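Local coordinates for probable glutathione S-transferase (Bordetella bronchiseptica RB50, PDB 3H1N), which probably conjugates glutathione to electrophilic substrates, as expected of a glutathione S-transferase, at residues L121-V132 and Q141-F152; G172-W181 and L216-E225. One frame throughout, in Å; residues are numbered along the deposited sequence.

Contact 1 of 2, residues L121-V132 and Q141-F152; sequences LTAEAHDVHHPV and QQDVALRRAADF
Arg-148 and Phe-152, one turn apart on helix 142-167, both swing CG anti to the backbone N, which throws each side chain across to 121-132. The Phe-152 ring packs against the side chains and backbone of residues 121-125. Its CE1 rests 3.6 Å from CB of Glu-124, the methyl CD1 of Leu-121 comes in obliquely near CZ, and the backbone O of Glu-124 stands over one ring face. Arg-148 bends at chi2 and runs past Val-128 and the carbonyl of Asp-127. One face of its guanidinium is then covered by CB of Asp-127, 3.7 Å from CZ. None of its nitrogens bonds directly to an acid of 121-132; three waters carry the link instead. One joins NE, 2.7 Å away, to the O of Glu-124, another joins NH2 to OE1 of Glu-124, and a third joins NH1 to OD2 of Asp-127. The carboxylate of Glu-124 also has a salt bridge to Arg-156.

The two helices are the first two long ones of the all-helical C-terminal domain of the glutathione transferase fold, an up-down pair whose segments 121-127 and 142-152 run antiparallel, 147° between their directions. The carbonyl O of Val-128 lies 3.3 Å from CB of Ala-145.

Beyond the helix end, Pro-131 presses CG against CG1 of Val-144. Gln-141, at the N-cap position, has CG between its backbone N and carbonyl carbon, and the extended chain carries OE1 to the backbone N of Val-132 at 2.8 Å, nearly straight on to the carbonyl (172°), while NE2 is held by the O atoms of Ala-133 and Tyr-137. Here the second subunit closes in: NH1 of Arg-148 also bonds the O of Pro-131 of the second subunit, and Val-144 meets Val-144 of that subunit.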
loop_
_atom_site.group_PDB
_atom_site.type_symbol
_atom_site.label_atom_id
_atom_site.label_comp_id
_atom_site.label_asym_id
_atom_site.label_seq_id
_atom_site.Cartn_x
_atom_site.Cartn_y
_atom_site.Cartn_z
ATOM N N LEU B 121 1.428 8.591 -1.286
ATOM C CA LEU B 121 1.431 9.925 -1.878
ATOM C C LEU B 121 0.785 9.934 -3.268
ATOM O O LEU B 121 -0.012 10.831 -3.599
ATOM C CB LEU B 121 2.861 10.477 -1.929
ATOM C CG LEU B 121 3.130 11.784 -2.707
ATOM C CD1 LEU B 121 2.214 12.920 -2.195
ATOM C CD2 LEU B 121 4.600 12.183 -2.591
ATOM N N THR B 122 1.125 8.919 -4.063
ATOM C CA THR B 122 0.592 8.728 -5.406
ATOM C C THR B 122 -0.943 8.580 -5.378
ATOM O O THR B 122 -1.647 9.230 -6.141
ATOM C CB THR B 122 1.303 7.501 -6.090
ATOM O OG1 THR B 122 2.704 7.799 -6.274
ATOM C CG2 THR B 122 0.671 7.166 -7.434
ATOM N N ALA B 123 -1.459 7.736 -4.490
ATOM C CA ALA B 123 -2.903 7.593 -4.344
ATOM C C ALA B 123 -3.579 8.906 -3.909
ATOM O O ALA B 123 -4.700 9.224 -4.363
ATOM C CB ALA B 123 -3.237 6.464 -3.367
ATOM N N GLU B 124 -2.899 9.666 -3.049
ATOM C CA GLU B 124 -3.420 10.968 -2.614
ATOM C C GLU B 124 -3.435 11.953 -3.774
ATOM O O GLU B 124 -4.364 12.754 -3.883
ATOM C CB GLU B 124 -2.655 11.528 -1.400
ATOM C CG GLU B 124 -2.924 10.735 -0.126
ATOM C CD GLU B 124 -2.456 11.423 1.166
ATOM O OE1 GLU B 124 -2.375 12.667 1.211
ATOM O OE2 GLU B 124 -2.219 10.703 2.165
ATOM N N ALA B 125 -2.440 11.868 -4.658
ATOM C CA ALA B 125 -2.411 12.719 -5.860
ATOM C C ALA B 125 -3.573 12.407 -6.813
ATOM O O ALA B 125 -4.005 13.276 -7.598
ATOM C CB ALA B 125 -1.060 12.612 -6.573
ATOM N N HIS B 126 -4.062 11.166 -6.763
ATOM C CA HIS B 126 -5.224 10.769 -7.551
ATOM C C HIS B 126 -6.499 11.194 -6.856
ATOM O O HIS B 126 -7.428 11.727 -7.474
ATOM C CB HIS B 126 -5.261 9.260 -7.761
ATOM C CG HIS B 126 -6.564 8.772 -8.310
ATOM N ND1 HIS B 126 -7.570 8.291 -7.501
ATOM C CD2 HIS B 126 -7.040 8.721 -9.575
ATOM C CE1 HIS B 126 -8.604 7.946 -8.247
ATOM N NE2 HIS B 126 -8.308 8.196 -9.509
ATOM N N ASP B 127 -6.553 10.924 -5.560
ATOM C CA ASP B 127 -7.758 11.171 -4.801
ATOM C C ASP B 127 -8.064 12.671 -4.657
ATOM O O ASP B 127 -9.184 13.025 -4.343
ATOM C CB ASP B 127 -7.673 10.473 -3.447
ATOM C CG ASP B 127 -7.793 8.950 -3.554
ATOM O OD1 ASP B 127 -7.933 8.394 -4.669
ATOM O OD2 ASP B 127 -7.786 8.298 -2.492
ATOM N N VAL B 128 -7.097 13.556 -4.930
ATOM C CA VAL B 128 -7.360 14.993 -4.847
ATOM C C VAL B 128 -8.462 15.399 -5.848
ATOM O O VAL B 128 -9.285 16.258 -5.551
ATOM C CB VAL B 128 -6.064 15.840 -5.048
ATOM C CG1 VAL B 128 -5.739 16.023 -6.523
ATOM C CG2 VAL B 128 -6.204 17.192 -4.373
ATOM N N HIS B 129 -8.462 14.769 -7.029
ATOM C CA HIS B 129 -9.448 15.061 -8.079
ATOM C C HIS B 129 -10.573 14.043 -8.169
ATOM O O HIS B 129 -11.570 14.289 -8.850
ATOM C CB HIS B 129 -8.799 15.294 -9.458
ATOM C CG HIS B 129 -7.840 14.221 -9.885
ATOM N ND1 HIS B 129 -8.254 12.970 -10.295
ATOM C CD2 HIS B 129 -6.490 14.227 -10.006
ATOM C CE1 HIS B 129 -7.198 12.247 -10.634
ATOM N NE2 HIS B 129 -6.115 12.986 -10.462
ATOM N N HIS B 130 -10.422 12.920 -7.465
ATOM C CA HIS B 130 -11.493 11.942 -7.315
ATOM C C HIS B 130 -11.749 11.614 -5.841
ATOM O O HIS B 130 -11.621 10.452 -5.418
ATOM C CB HIS B 130 -11.213 10.665 -8.121
ATOM C CG HIS B 130 -11.334 10.865 -9.595
ATOM N ND1 HIS B 130 -12.350 10.316 -10.343
ATOM C CD2 HIS B 130 -10.580 11.592 -10.453
ATOM C CE1 HIS B 130 -12.214 10.694 -11.605
ATOM N NE2 HIS B 130 -11.145 11.466 -11.698
ATOM N N PRO B 131 -12.133 12.633 -5.055
ATOM C CA PRO B 131 -12.296 12.447 -3.609
ATOM C C PRO B 131 -13.547 11.678 -3.222
ATOM O O PRO B 131 -13.612 11.132 -2.106
ATOM C CB PRO B 131 -12.378 13.887 -3.084
ATOM C CG PRO B 131 -12.935 14.672 -4.255
ATOM C CD PRO B 131 -12.294 14.045 -5.454
ATOM N N VAL B 132 -14.541 11.649 -4.116
ATOM C CA VAL B 132 -15.800 10.949 -3.842
ATOM C C VAL B 132 -15.743 9.508 -4.368
ATOM O O VAL B 132 -16.080 8.558 -3.646
ATOM C CB VAL B 132 -17.042 11.706 -4.429
ATOM C CG1 VAL B 132 -18.337 10.908 -4.214
ATOM C CG2 VAL B 132 -17.169 13.125 -3.840
ATOM N N GLN B 141 -17.450 16.006 -9.161
ATOM C CA GLN B 141 -16.961 16.082 -7.777
ATOM C C GLN B 141 -15.943 17.216 -7.617
ATOM O O GLN B 141 -15.112 17.194 -6.704
ATOM C CB GLN B 141 -16.409 14.718 -7.307
ATOM C CG GLN B 141 -15.322 14.127 -8.217
ATOM C CD GLN B 141 -15.055 12.648 -7.942
ATOM O OE1 GLN B 141 -14.850 12.245 -6.800
ATOM N NE2 GLN B 141 -15.043 11.839 -8.996
ATOM N N GLN B 142 -16.046 18.221 -8.490
ATOM C CA GLN B 142 -15.102 19.344 -8.492
ATOM C C GLN B 142 -15.120 20.183 -7.203
ATOM O O GLN B 142 -14.071 20.581 -6.713
ATOM C CB GLN B 142 -15.310 20.260 -9.708
ATOM C CG GLN B 142 -14.182 21.290 -9.831
ATOM C CD GLN B 142 -14.491 22.438 -10.774
ATOM O OE1 GLN B 142 -15.613 22.954 -10.808
ATOM N NE2 GLN B 142 -13.485 22.862 -11.532
ATOM N N ASP B 143 -16.305 20.458 -6.670
ATOM C CA ASP B 143 -16.423 21.227 -5.423
ATOM C C ASP B 143 -15.689 20.540 -4.270
ATOM O O ASP B 143 -15.017 21.196 -3.456
ATOM C CB ASP B 143 -17.894 21.436 -5.040
ATOM C CG ASP B 143 -18.676 22.202 -6.100
ATOM O OD1 ASP B 143 -18.068 22.923 -6.919
ATOM O OD2 ASP B 143 -19.916 22.086 -6.105
ATOM N N VAL B 144 -15.851 19.222 -4.192
ATOM C CA VAL B 144 -15.154 18.422 -3.181
ATOM C C VAL B 144 -13.638 18.460 -3.454
ATOM O O VAL B 144 -12.840 18.655 -2.530
ATOM C CB VAL B 144 -15.680 16.981 -3.142
ATOM C CG1 VAL B 144 -14.956 16.176 -2.064
ATOM C CG2 VAL B 144 -17.200 16.983 -2.885
ATOM N N ALA B 145 -13.258 18.332 -4.727
ATOM C CA ALA B 145 -11.847 18.373 -5.118
ATOM C C ALA B 145 -11.161 19.666 -4.641
ATOM O O ALA B 145 -10.030 19.624 -4.164
ATOM C CB ALA B 145 -11.698 18.218 -6.630
ATOM N N LEU B 146 -11.850 20.801 -4.746
ATOM C CA LEU B 146 -11.284 22.083 -4.295
ATOM C C LEU B 146 -10.922 22.036 -2.795
ATOM O O LEU B 146 -9.863 22.536 -2.368
ATOM C CB LEU B 146 -12.268 23.230 -4.566
ATOM C CG LEU B 146 -12.538 23.603 -6.029
ATOM C CD1 LEU B 146 -13.783 24.472 -6.115
ATOM C CD2 LEU B 146 -11.325 24.305 -6.675
ATOM N N ARG B 147 -11.800 21.405 -2.012
ATOM C CA ARG B 147 -11.596 21.257 -0.578
ATOM C C ARG B 147 -10.438 20.310 -0.274
ATOM O O ARG B 147 -9.542 20.645 0.517
ATOM C CB ARG B 147 -12.887 20.774 0.090
ATOM C CG ARG B 147 -14.003 21.827 0.067
ATOM C CD ARG B 147 -15.305 21.306 0.637
ATOM N NE ARG B 147 -15.184 20.946 2.047
ATOM C CZ ARG B 147 -16.107 20.283 2.742
ATOM N NH1 ARG B 147 -17.243 19.899 2.178
ATOM N NH2 ARG B 147 -15.898 20.015 4.018
ATOM N N ARG B 148 -10.452 19.134 -0.903
ATOM C CA ARG B 148 -9.365 18.171 -0.728
ATOM C C ARG B 148 -8.003 18.722 -1.169
ATOM O O ARG B 148 -6.992 18.496 -0.488
ATOM C CB ARG B 148 -9.679 16.863 -1.466
ATOM C CG ARG B 148 -8.568 15.838 -1.304
ATOM C CD ARG B 148 -9.077 14.448 -1.047
ATOM N NE ARG B 148 -7.950 13.554 -0.775
ATOM C CZ ARG B 148 -8.060 12.335 -0.256
ATOM N NH1 ARG B 148 -9.253 11.839 0.064
ATOM N NH2 ARG B 148 -6.966 11.615 -0.041
ATOM N N ALA B 149 -7.979 19.452 -2.291
ATOM C CA ALA B 149 -6.758 20.062 -2.805
ATOM C C ALA B 149 -6.091 21.028 -1.820
ATOM O O ALA B 149 -4.860 21.038 -1.685
ATOM C CB ALA B 149 -7.018 20.768 -4.169
ATOM N N ALA B 150 -6.906 21.810 -1.112
ATOM C CA ALA B 150 -6.371 22.751 -0.135
ATOM C C ALA B 150 -5.571 22.011 0.942
ATOM O O ALA B 150 -4.485 22.444 1.287
ATOM C CB ALA B 150 -7.472 23.615 0.478
ATOM N N ASP B 151 -6.074 20.881 1.427
ATOM C CA ASP B 151 -5.330 20.073 2.408
ATOM C C ASP B 151 -4.102 19.369 1.808
ATOM O O ASP B 151 -3.044 19.284 2.443
ATOM C CB ASP B 151 -6.251 19.050 3.079
ATOM C CG ASP B 151 -5.559 18.299 4.220
ATOM O OD1 ASP B 151 -5.119 18.954 5.193
ATOM O OD2 ASP B 151 -5.446 17.053 4.141
ATOM N N PHE B 152 -4.242 18.861 0.590
ATOM C CA PHE B 152 -3.154 18.125 -0.035
ATOM C C PHE B 152 -1.977 19.093 -0.236
ATOM O O PHE B 152 -0.826 18.769 0.096
ATOM C CB PHE B 152 -3.617 17.520 -1.366
ATOM C CG PHE B 152 -2.547 16.708 -2.096
ATOM C CD1 PHE B 152 -2.104 15.491 -1.583
ATOM C CD2 PHE B 152 -2.018 17.149 -3.306
ATOM C CE1 PHE B 152 -1.134 14.729 -2.247
ATOM C CE2 PHE B 152 -1.048 16.390 -3.995
ATOM C CZ PHE B 152 -0.602 15.186 -3.467
HETATM O O HOH W 1 -4.709 13.880 0.517
HETATM O O HOH W 2 -5.529 14.172 -1.851
HETATM O O HOH W 3 -9.191 8.928 -0.373
#

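Contact 2 of 2, residues G172-W181 and L216-E225; sequences GGWLTDMGRW and LHARVAELPE
Arg-219 lays its guanidinium flat on the indole of Trp-174, centres 3.8 Å apart and planes 16° from parallel, a cation-pi stack. The aliphatic part of the chain continues the cover, with CD over the six-membered ring. In the guanidinium plane, NH1 donates to the O of Gly-172 at 2.8 Å, on a carbonyl lone pair, and more weakly to the O of Gly-173. The arginine chain is extended from CG to NE, long enough to cross the indole and meet these two carbonyls. The other face of Trp-174 is covered by its own loop, at the peptide joining Arg-180 to Trp-181. Val-220 abuts the edge with CG2 3.9 Å from CZ3, and CD1 of Leu-216 reaches CE3.

A second tryptophan extends the contact past the end of helix 211-221. Trp-181 donates from NE1 to OE1 of Glu-225 at 2.9 Å, an almost linear bond (168°). The acceptor lies in the ring plane, although the donor stands above the plane of the carboxylate. Leu-223 places CD1 over the five-membered ring, 4.0 Å from its centroid.

Farther out, the loop between helices 142-167 and 183-198 is tied down at Leu-175: its N bonds OD1 of Asp-185 and its O takes NE1 of Trp-110. Leu-186 of helix 183-198 and Ala-43 of helix 34-43, in the N-terminal thioredoxin-like domain, pack on Trp-181, so the contact lies at the junction of the two domains. With two carbonyls at its edge and an aromatic face beside it, the guanidinium would be expected to keep its positive charge without a carboxylate among its partners in these two segments.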
loop_
_atom_site.group_PDB
_atom_site.type_symbol
_atom_site.label_atom_id
_atom_site.label_comp_id
_atom_site.label_asym_id
_atom_site.label_seq_id
_atom_site.Cartn_x
_atom_site.Cartn_y
_atom_site.Cartn_z
ATOM N N GLY B 172 26.048 9.243 0.019
ATOM C CA GLY B 172 25.900 8.456 -1.199
ATOM C C GLY B 172 24.880 8.945 -2.208
ATOM O O GLY B 172 24.863 8.462 -3.346
ATOM N N GLY B 173 24.011 9.867 -1.785
ATOM C CA GLY B 173 23.055 10.503 -2.681
ATOM C C GLY B 173 21.879 9.641 -3.133
ATOM O O GLY B 173 21.238 9.962 -4.143
ATOM N N TRP B 174 21.591 8.566 -2.394
ATOM C CA TRP B 174 20.439 7.703 -2.664
ATOM C C TRP B 174 19.628 7.435 -1.384
ATOM O O TRP B 174 20.011 7.845 -0.284
ATOM C CB TRP B 174 20.869 6.364 -3.278
ATOM C CG TRP B 174 21.603 6.440 -4.591
ATOM C CD1 TRP B 174 22.908 6.102 -4.820
ATOM C CD2 TRP B 174 21.074 6.871 -5.856
ATOM N NE1 TRP B 174 23.227 6.296 -6.151
ATOM C CE2 TRP B 174 22.121 6.773 -6.805
ATOM C CE3 TRP B 174 19.820 7.339 -6.278
ATOM C CZ2 TRP B 174 21.947 7.114 -8.153
ATOM C CZ3 TRP B 174 19.650 7.689 -7.622
ATOM C CH2 TRP B 174 20.711 7.575 -8.541
ATOM N N LEU B 175 18.514 6.728 -1.541
ATOM C CA LEU B 175 17.643 6.397 -0.418
ATOM C C LEU B 175 18.213 5.302 0.486
ATOM O O LEU B 175 17.795 5.160 1.645
ATOM C CB LEU B 175 16.258 5.985 -0.929
ATOM C CG LEU B 175 15.350 7.120 -1.431
ATOM C CD1 LEU B 175 14.168 6.532 -2.229
ATOM C CD2 LEU B 175 14.846 7.988 -0.289
ATOM N N THR B 176 19.142 4.513 -0.051
ATOM C CA THR B 176 19.714 3.371 0.684
ATOM C C THR B 176 21.231 3.479 0.807
ATOM O O THR B 176 21.856 4.370 0.218
ATOM C CB THR B 176 19.360 2.013 0.012
ATOM O OG1 THR B 176 20.185 1.811 -1.144
ATOM C CG2 THR B 176 17.903 1.991 -0.399
ATOM N N ASP B 177 21.825 2.561 1.564
ATOM C CA ASP B 177 23.277 2.548 1.748
ATOM C C ASP B 177 23.942 1.530 0.817
ATOM O O ASP B 177 25.140 1.272 0.928
ATOM C CB ASP B 177 23.624 2.266 3.220
ATOM C CG ASP B 177 22.857 3.170 4.186
ATOM O OD1 ASP B 177 23.150 4.391 4.244
ATOM O OD2 ASP B 177 21.949 2.658 4.886
HETATM N N MSE B 178 23.156 0.983 -0.112
HETATM C CA MSE B 178 23.601 -0.099 -1.004
HETATM C C MSE B 178 24.711 0.297 -1.988
HETATM O O MSE B 178 25.438 -0.573 -2.480
HETATM C CB MSE B 178 22.405 -0.763 -1.730
HETATM C CG MSE B 178 21.835 -0.003 -2.924
HETATM SE SE MSE B 178 20.316 -0.895 -3.816
HETATM C CE MSE B 178 21.347 -2.431 -4.412
ATOM N N GLY B 179 24.850 1.593 -2.256
ATOM C CA GLY B 179 25.886 2.090 -3.152
ATOM C C GLY B 179 25.460 2.325 -4.592
ATOM O O GLY B 179 26.311 2.525 -5.464
ATOM N N ARG B 180 24.148 2.312 -4.832
ATOM C CA ARG B 180 23.542 2.568 -6.155
ATOM C C ARG B 180 22.052 2.885 -6.005
ATOM O O ARG B 180 21.499 2.742 -4.911
ATOM C CB ARG B 180 23.723 1.367 -7.092
ATOM C CG ARG B 180 23.280 0.024 -6.520
ATOM C CD ARG B 180 22.999 -0.981 -7.630
ATOM N NE ARG B 180 21.697 -0.736 -8.254
ATOM C CZ ARG B 180 21.211 -1.406 -9.298
ATOM N NH1 ARG B 180 20.015 -1.102 -9.782
ATOM N NH2 ARG B 180 21.917 -2.376 -9.871
ATOM N N TRP B 181 21.400 3.300 -7.094
ATOM C CA TRP B 181 19.938 3.484 -7.071
ATOM C C TRP B 181 19.218 2.170 -6.788
ATOM O O TRP B 181 19.703 1.100 -7.160
ATOM C CB TRP B 181 19.384 4.129 -8.360
ATOM C CG TRP B 181 19.615 3.355 -9.661
ATOM C CD1 TRP B 181 20.621 3.565 -10.565
ATOM C CD2 TRP B 181 18.816 2.283 -10.196
ATOM N NE1 TRP B 181 20.502 2.687 -11.622
ATOM C CE2 TRP B 181 19.406 1.890 -11.421
ATOM C CE3 TRP B 181 17.663 1.614 -9.756
ATOM C CZ2 TRP B 181 18.884 0.849 -12.215
ATOM C CZ3 TRP B 181 17.141 0.582 -10.544
ATOM C CH2 TRP B 181 17.751 0.209 -11.757
ATOM N N LEU B 216 18.134 14.235 -5.905
ATOM C CA LEU B 216 17.805 12.854 -6.262
ATOM C C LEU B 216 17.020 12.808 -7.565
ATOM O O LEU B 216 17.339 12.022 -8.462
ATOM C CB LEU B 216 17.025 12.162 -5.146
ATOM C CG LEU B 216 16.736 10.714 -5.580
ATOM C CD1 LEU B 216 17.325 9.704 -4.645
ATOM C CD2 LEU B 216 15.262 10.457 -5.865
ATOM N N HIS B 217 16.011 13.673 -7.664
ATOM C CA HIS B 217 15.163 13.763 -8.842
ATOM C C HIS B 217 16.001 14.007 -10.103
ATOM O O HIS B 217 15.834 13.306 -11.114
ATOM C CB HIS B 217 14.114 14.868 -8.647
ATOM C CG HIS B 217 13.333 15.181 -9.880
ATOM N ND1 HIS B 217 13.616 16.267 -10.682
ATOM C CD2 HIS B 217 12.305 14.533 -10.472
ATOM C CE1 HIS B 217 12.779 16.285 -11.704
ATOM N NE2 HIS B 217 11.976 15.241 -11.601
ATOM N N ALA B 218 16.910 14.975 -10.018
ATOM C CA ALA B 218 17.782 15.321 -11.138
ATOM C C ALA B 218 18.751 14.184 -11.472
ATOM O O ALA B 218 19.075 13.970 -12.635
ATOM C CB ALA B 218 18.543 16.597 -10.849
ATOM N N ARG B 219 19.208 13.471 -10.445
ATOM C CA ARG B 219 20.174 12.396 -10.614
ATOM C C ARG B 219 19.550 11.249 -11.424
ATOM O O ARG B 219 20.154 10.739 -12.369
ATOM C CB ARG B 219 20.652 11.909 -9.241
ATOM C CG ARG B 219 21.941 11.113 -9.280
ATOM C CD ARG B 219 22.428 10.681 -7.888
ATOM N NE ARG B 219 23.679 9.924 -8.012
ATOM C CZ ARG B 219 24.303 9.306 -7.012
ATOM N NH1 ARG B 219 23.793 9.331 -5.786
ATOM N NH2 ARG B 219 25.428 8.634 -7.246
ATOM N N VAL B 220 18.333 10.858 -11.053
ATOM C CA VAL B 220 17.628 9.798 -11.767
ATOM C C VAL B 220 17.316 10.194 -13.199
ATOM O O VAL B 220 17.447 9.382 -14.119
ATOM C CB VAL B 220 16.318 9.410 -11.063
ATOM C CG1 VAL B 220 15.549 8.358 -11.898
ATOM C CG2 VAL B 220 16.611 8.876 -9.680
ATOM N N ALA B 221 16.880 11.438 -13.376
ATOM C CA ALA B 221 16.578 11.976 -14.689
ATOM C C ALA B 221 17.769 11.847 -15.639
ATOM O O ALA B 221 17.572 11.673 -16.839
ATOM C CB ALA B 221 16.150 13.427 -14.580
ATOM N N GLU B 222 18.986 11.907 -15.088
ATOM C CA GLU B 222 20.237 11.839 -15.860
ATOM C C GLU B 222 20.883 10.449 -15.999
ATOM O O GLU B 222 21.904 10.311 -16.650
ATOM C CB GLU B 222 21.286 12.793 -15.262
ATOM C CG GLU B 222 20.838 14.238 -15.127
ATOM C CD GLU B 222 20.653 14.914 -16.469
ATOM O OE1 GLU B 222 21.548 14.775 -17.334
ATOM O OE2 GLU B 222 19.607 15.577 -16.662
ATOM N N LEU B 223 20.309 9.422 -15.377
ATOM C CA LEU B 223 20.894 8.080 -15.443
ATOM C C LEU B 223 21.050 7.601 -16.885
ATOM O O LEU B 223 20.085 7.659 -17.653
ATOM C CB LEU B 223 20.017 7.093 -14.662
ATOM C CG LEU B 223 20.129 7.202 -13.145
ATOM C CD1 LEU B 223 19.071 6.295 -12.490
ATOM C CD2 LEU B 223 21.536 6.853 -12.665
ATOM N N PRO B 224 22.270 7.163 -17.273
ATOM C CA PRO B 224 22.470 6.672 -18.647
ATOM C C PRO B 224 21.529 5.502 -18.978
ATOM O O PRO B 224 21.071 5.384 -20.110
ATOM C CB PRO B 224 23.929 6.214 -18.644
ATOM C CG PRO B 224 24.579 7.078 -17.624
ATOM C CD PRO B 224 23.548 7.221 -16.535
ATOM N N GLU B 225 21.217 4.672 -17.987
ATOM C CA GLU B 225 20.301 3.556 -18.197
ATOM C C GLU B 225 18.834 3.959 -18.411
ATOM O O GLU B 225 18.030 3.133 -18.851
ATOM C CB GLU B 225 20.432 2.482 -17.099
ATOM C CG GLU B 225 20.283 2.961 -15.658
ATOM C CD GLU B 225 21.614 3.391 -15.059
ATOM O OE1 GLU B 225 22.039 2.803 -14.046
ATOM O OE2 GLU B 225 22.239 4.309 -15.611
#

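In the fold
Contacts 1 and 2 lie on opposite sides of the chain's centre, with their own centres about 30 Å apart and nearest atoms about 11 Å apart, so they do not touch. Helix 142-167 leads from contact 1 to the loop 172-181, and helix 183-198 follows it. That helix meets both: its Leu-195 packs on Phe-152 and its Asp-185 on Trp-174. Contact 1 faces the second subunit, whereas no other chain of the assembly touches contact 2, which instead reaches helix 34-43. In glutathione transferases glutathione binds mainly to the N-terminal thioredoxin-like domain, which contact 2 touches through Ala-43, but neither contact is identified as part of the site.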